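Local coordinates for protein nucleoporin p58/p45 (Homo sapiens, PDB 4JO7) that probably serves as a structural component of the nuclear pore complex, a complex required for trafficking across the nuclear membrane, at residues Gln20-Ile25 against Ala49-Tyr54. Numbering follows the deposited sequence.
Sequences QYRQQI and AMQKIY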
ATOM      1  N   GLN F  20     -13.497 -16.284  10.121  1.00 22.92           N
ATOM      2  CA  GLN F  20     -13.272 -17.633  10.621  1.00 20.10           C
ATOM      3  C   GLN F  20     -12.193 -17.655  11.707  1.00 26.76           C
ATOM      4  O   GLN F  20     -12.415 -18.160  12.805  1.00 24.52           O
ATOM      5  CB  GLN F  20     -12.882 -18.560   9.465  1.00 26.76           C
ATOM      6  CG  GLN F  20     -13.981 -18.734   8.421  1.00 32.99           C
ATOM      7  CD  GLN F  20     -13.526 -19.527   7.209  1.00 41.08           C
ATOM      8  OE1 GLN F  20     -12.339 -19.563   6.885  1.00 55.78           O
ATOM      9  NE2 GLN F  20     -14.473 -20.167   6.532  1.00 46.88           N
ATOM     10  N   TYR F  21     -11.027 -17.098  11.407  1.00 25.15           N
ATOM     11  CA  TYR F  21      -9.910 -17.140  12.347  1.00 21.11           C
ATOM     12  C   TYR F  21     -10.222 -16.380  13.628  1.00 20.47           C
ATOM     13  O   TYR F  21      -9.725 -16.725  14.700  1.00 33.48           O
ATOM     14  CB  TYR F  21      -8.636 -16.590  11.704  1.00 22.63           C
ATOM     15  CG  TYR F  21      -7.969 -17.555  10.751  1.00 26.28           C
ATOM     16  CD1 TYR F  21      -8.582 -18.751  10.396  1.00 36.09           C
ATOM     17  CD2 TYR F  21      -6.715 -17.283  10.226  1.00 23.51           C
ATOM     18  CE1 TYR F  21      -7.969 -19.640   9.536  1.00 39.38           C
ATOM     19  CE2 TYR F  21      -6.096 -18.167   9.363  1.00 29.94           C
ATOM     20  CZ  TYR F  21      -6.726 -19.345   9.025  1.00 28.02           C
ATOM     21  OH  TYR F  21      -6.113 -20.230   8.168  1.00 34.33           O
ATOM     22  N   ARG F  22     -11.051 -15.350  13.518  1.00 23.83           N
ATOM     23  CA  ARG F  22     -11.410 -14.550  14.677  1.00 26.51           C
ATOM     24  C   ARG F  22     -12.124 -15.430  15.689  1.00 31.32           C
ATOM     25  O   ARG F  22     -11.877 -15.340  16.893  1.00 30.46           O
ATOM     26  CB  ARG F  22     -12.300 -13.377  14.258  1.00 34.76           C
ATOM     27  CG  ARG F  22     -12.671 -12.432  15.388  1.00 37.33           C
ATOM     28  CD  ARG F  22     -13.403 -11.211  14.853  1.00 37.71           C
ATOM     29  NE  ARG F  22     -14.537 -10.828  15.691  1.00 47.83           N
ATOM     30  CZ  ARG F  22     -14.438 -10.151  16.831  1.00 62.85           C
ATOM     31  NH1 ARG F  22     -13.250  -9.776  17.292  1.00 60.80           N
ATOM     32  NH2 ARG F  22     -15.531  -9.852  17.519  1.00 56.22           N
ATOM     33  N   GLN F  23     -12.995 -16.301  15.192  1.00 33.94           N
ATOM     34  CA  GLN F  23     -13.756 -17.193  16.055  1.00 31.43           C
ATOM     35  C   GLN F  23     -12.869 -18.300  16.608  1.00 36.40           C
ATOM     36  O   GLN F  23     -12.956 -18.643  17.787  1.00 37.17           O
ATOM     37  CB  GLN F  23     -14.936 -17.795  15.293  1.00 35.57           C
ATOM     38  CG  GLN F  23     -15.762 -18.773  16.110  1.00 54.52           C
ATOM     39  CD  GLN F  23     -16.295 -18.157  17.389  1.00 65.24           C
ATOM     40  OE1 GLN F  23     -15.803 -18.443  18.483  1.00 58.05           O
ATOM     41  NE2 GLN F  23     -17.311 -17.309  17.260  1.00 77.38           N
ATOM     42  N   GLN F  24     -12.013 -18.850  15.754  1.00 26.05           N
ATOM     43  CA  GLN F  24     -11.124 -19.934  16.147  1.00 35.70           C
ATOM     44  C   GLN F  24     -10.166 -19.487  17.251  1.00 36.98           C
ATOM     45  O   GLN F  24      -9.857 -20.250  18.167  1.00 29.59           O
ATOM     46  CB  GLN F  24     -10.344 -20.438  14.929  1.00 26.77           C
ATOM     47  CG  GLN F  24     -11.235 -21.021  13.840  1.00 30.87           C
ATOM     48  CD  GLN F  24     -10.458 -21.467  12.617  1.00 37.69           C
ATOM     49  OE1 GLN F  24      -9.270 -21.778  12.699  1.00 46.29           O
ATOM     50  NE2 GLN F  24     -11.128 -21.498  11.473  1.00 35.15           N
ATOM     51  N   ILE F  25      -9.705 -18.243  17.167  1.00 26.93           N
ATOM     52  CA  ILE F  25      -8.798 -17.700  18.174  1.00 29.87           C
ATOM     53  C   ILE F  25      -9.547 -17.371  19.462  1.00 28.90           C
ATOM     54  O   ILE F  25      -9.028 -17.568  20.558  1.00 33.50           O
ATOM     55  CB  ILE F  25      -8.064 -16.454  17.657  1.00 20.91           C
ATOM     56  CG1 ILE F  25      -7.013 -16.870  16.624  1.00 19.38           C
ATOM     57  CG2 ILE F  25      -7.403 -15.707  18.812  1.00 24.90           C
ATOM     58  CD1 ILE F  25      -6.268 -15.715  15.999  1.00 27.07           C
ATOM     59  N   ALA F  49      -7.626  -7.358  23.587  1.00 17.52           N
ATOM     60  CA  ALA F  49      -6.402  -7.081  22.838  1.00 25.91           C
ATOM     61  C   ALA F  49      -6.427  -7.742  21.458  1.00 19.32           C
ATOM     62  O   ALA F  49      -6.065  -7.118  20.455  1.00 14.88           O
ATOM     63  CB  ALA F  49      -5.186  -7.538  23.622  1.00 25.85           C
HETATM   64  N   MSE F  50      -6.867  -8.995  21.409  1.00 14.93           N
HETATM   65  CA  MSE F  50      -6.936  -9.732  20.157  1.00 13.54           C
HETATM   66  C   MSE F  50      -7.926  -9.094  19.222  1.00 17.76           C
HETATM   67  O   MSE F  50      -7.692  -9.063  17.995  1.00 19.35           O
HETATM   68  CB  MSE F  50      -7.354 -11.171  20.436  1.00 19.83           C
HETATM   69  CG  MSE F  50      -7.430 -11.978  19.146  1.00 16.80           C
HETATM   70 SE   MSE F  50      -5.714 -11.863  18.186  1.00 24.71          SE
HETATM   71  CE  MSE F  50      -4.567 -12.658  19.576  1.00 16.55           C
ATOM     72  N   GLN F  51      -9.024  -8.584  19.771  1.00 16.49           N
ATOM     73  CA  GLN F  51     -10.055  -7.935  18.974  1.00 16.65           C
ATOM     74  C   GLN F  51      -9.478  -6.729  18.241  1.00 16.34           C
ATOM     75  O   GLN F  51      -9.797  -6.493  17.078  1.00 20.40           O
ATOM     76  CB  GLN F  51     -11.224  -7.502  19.860  1.00 21.91           C
ATOM     77  CG  GLN F  51     -12.229  -6.597  19.160  1.00 35.01           C
ATOM     78  CD  GLN F  51     -13.359  -6.155  20.073  1.00 55.14           C
ATOM     79  OE1 GLN F  51     -13.605  -4.960  20.238  1.00 65.22           O
ATOM     80  NE2 GLN F  51     -14.058  -7.118  20.666  1.00 51.35           N
ATOM     81  N   LYS F  52      -8.634  -5.965  18.926  1.00 15.76           N
ATOM     82  CA  LYS F  52      -8.036  -4.777  18.333  1.00 19.74           C
ATOM     83  C   LYS F  52      -7.011  -5.145  17.265  1.00 13.24           C
ATOM     84  O   LYS F  52      -6.850  -4.424  16.278  1.00 13.27           O
ATOM     85  CB  LYS F  52      -7.408  -3.894  19.408  1.00 17.65           C
ATOM     86  CG  LYS F  52      -8.417  -3.381  20.428  1.00 29.21           C
ATOM     87  CD  LYS F  52      -7.927  -2.132  21.136  1.00 45.87           C
ATOM     88  CE  LYS F  52      -8.811  -1.791  22.328  1.00 58.28           C
ATOM     89  NZ  LYS F  52     -10.262  -1.800  21.983  1.00 58.34           N
ATOM     90  N   ILE F  53      -6.325  -6.267  17.461  1.00 12.50           N
ATOM     91  CA  ILE F  53      -5.434  -6.803  16.438  1.00 12.74           C
ATOM     92  C   ILE F  53      -6.226  -7.111  15.170  1.00 11.57           C
ATOM     93  O   ILE F  53      -5.812  -6.775  14.057  1.00 10.19           O
ATOM     94  CB  ILE F  53      -4.708  -8.057  16.947  1.00  8.53           C
ATOM     95  CG1 ILE F  53      -3.596  -7.648  17.921  1.00 13.60           C
ATOM     96  CG2 ILE F  53      -4.128  -8.863  15.791  1.00  9.43           C
ATOM     97  CD1 ILE F  53      -2.962  -8.813  18.667  1.00 14.26           C
ATOM     98  N   TYR F  54      -7.387  -7.721  15.340  1.00 10.88           N
ATOM     99  CA  TYR F  54      -8.276  -8.037  14.231  0.55 15.18           C
ATOM    100  C   TYR F  54      -8.686  -6.759  13.509  1.00 15.47           C
ATOM    101  O   TYR F  54      -8.742  -6.701  12.280  1.00 15.19           O
ATOM    102  CB  TYR F  54      -9.506  -8.776  14.763  0.55 15.56           C
ATOM    103  CG  TYR F  54     -10.741  -8.663  13.901  0.55 15.98           C
ATOM    104  CD1 TYR F  54     -10.969  -9.554  12.865  0.55 22.39           C
ATOM    105  CD2 TYR F  54     -11.689  -7.675  14.139  0.55 20.08           C
ATOM    106  CE1 TYR F  54     -12.098  -9.460  12.080  0.55 20.12           C
ATOM    107  CE2 TYR F  54     -12.821  -7.571  13.355  0.55 21.02           C
ATOM    108  CZ  TYR F  54     -13.021  -8.471  12.331  0.55 13.31           C
ATOM    109  OH  TYR F  54     -14.141  -8.381  11.546  0.55 15.02           O
TER
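Helix segments 20-25 and 49-54, bringing Arg22 against Tyr54, run antiparallel, their axes 11.2 Å apart at closest approach and 168° between their directions. The arginine crosses the tyrosine at about a right angle and lays its CD methylene over one ring face: CD of Arg22 sits above the centre, 3.5 Å from the centroid of the Tyr54 ring, in a CH-pi contact. With CG anti to the backbone N (chi1 -177°) the Arg22 chain reaches across the gap, and a bend at chi3 carries the guanidinium onward, its plane tilted 37° from the ring. CZ of Arg22 remains 4.8 Å from the Tyr54 centroid, a cation-pi interaction. Arginine suits this exposed border because its methylene packs on the aromatic while its charged end can probably remain in water. NH1 of Arg22 also runs alongside Gln51, 3.8 Å from CG of Gln51, without a hydrogen bond between them. The pair belongs to an alpha-helical hairpin in which helix 2-29, predicted to form a coiled coil, folds back along helix 43-85. One turn along, the interface becomes apolar: CG2 of Ile25 meets CG of Met50, a selenomethionine, at 3.7 Å. A branched isoleucine and a flexible, apolar methionine side chain suit this buried place, where a chain of another protein packs against both residues and Tyr81 of the second subunit touches Met50.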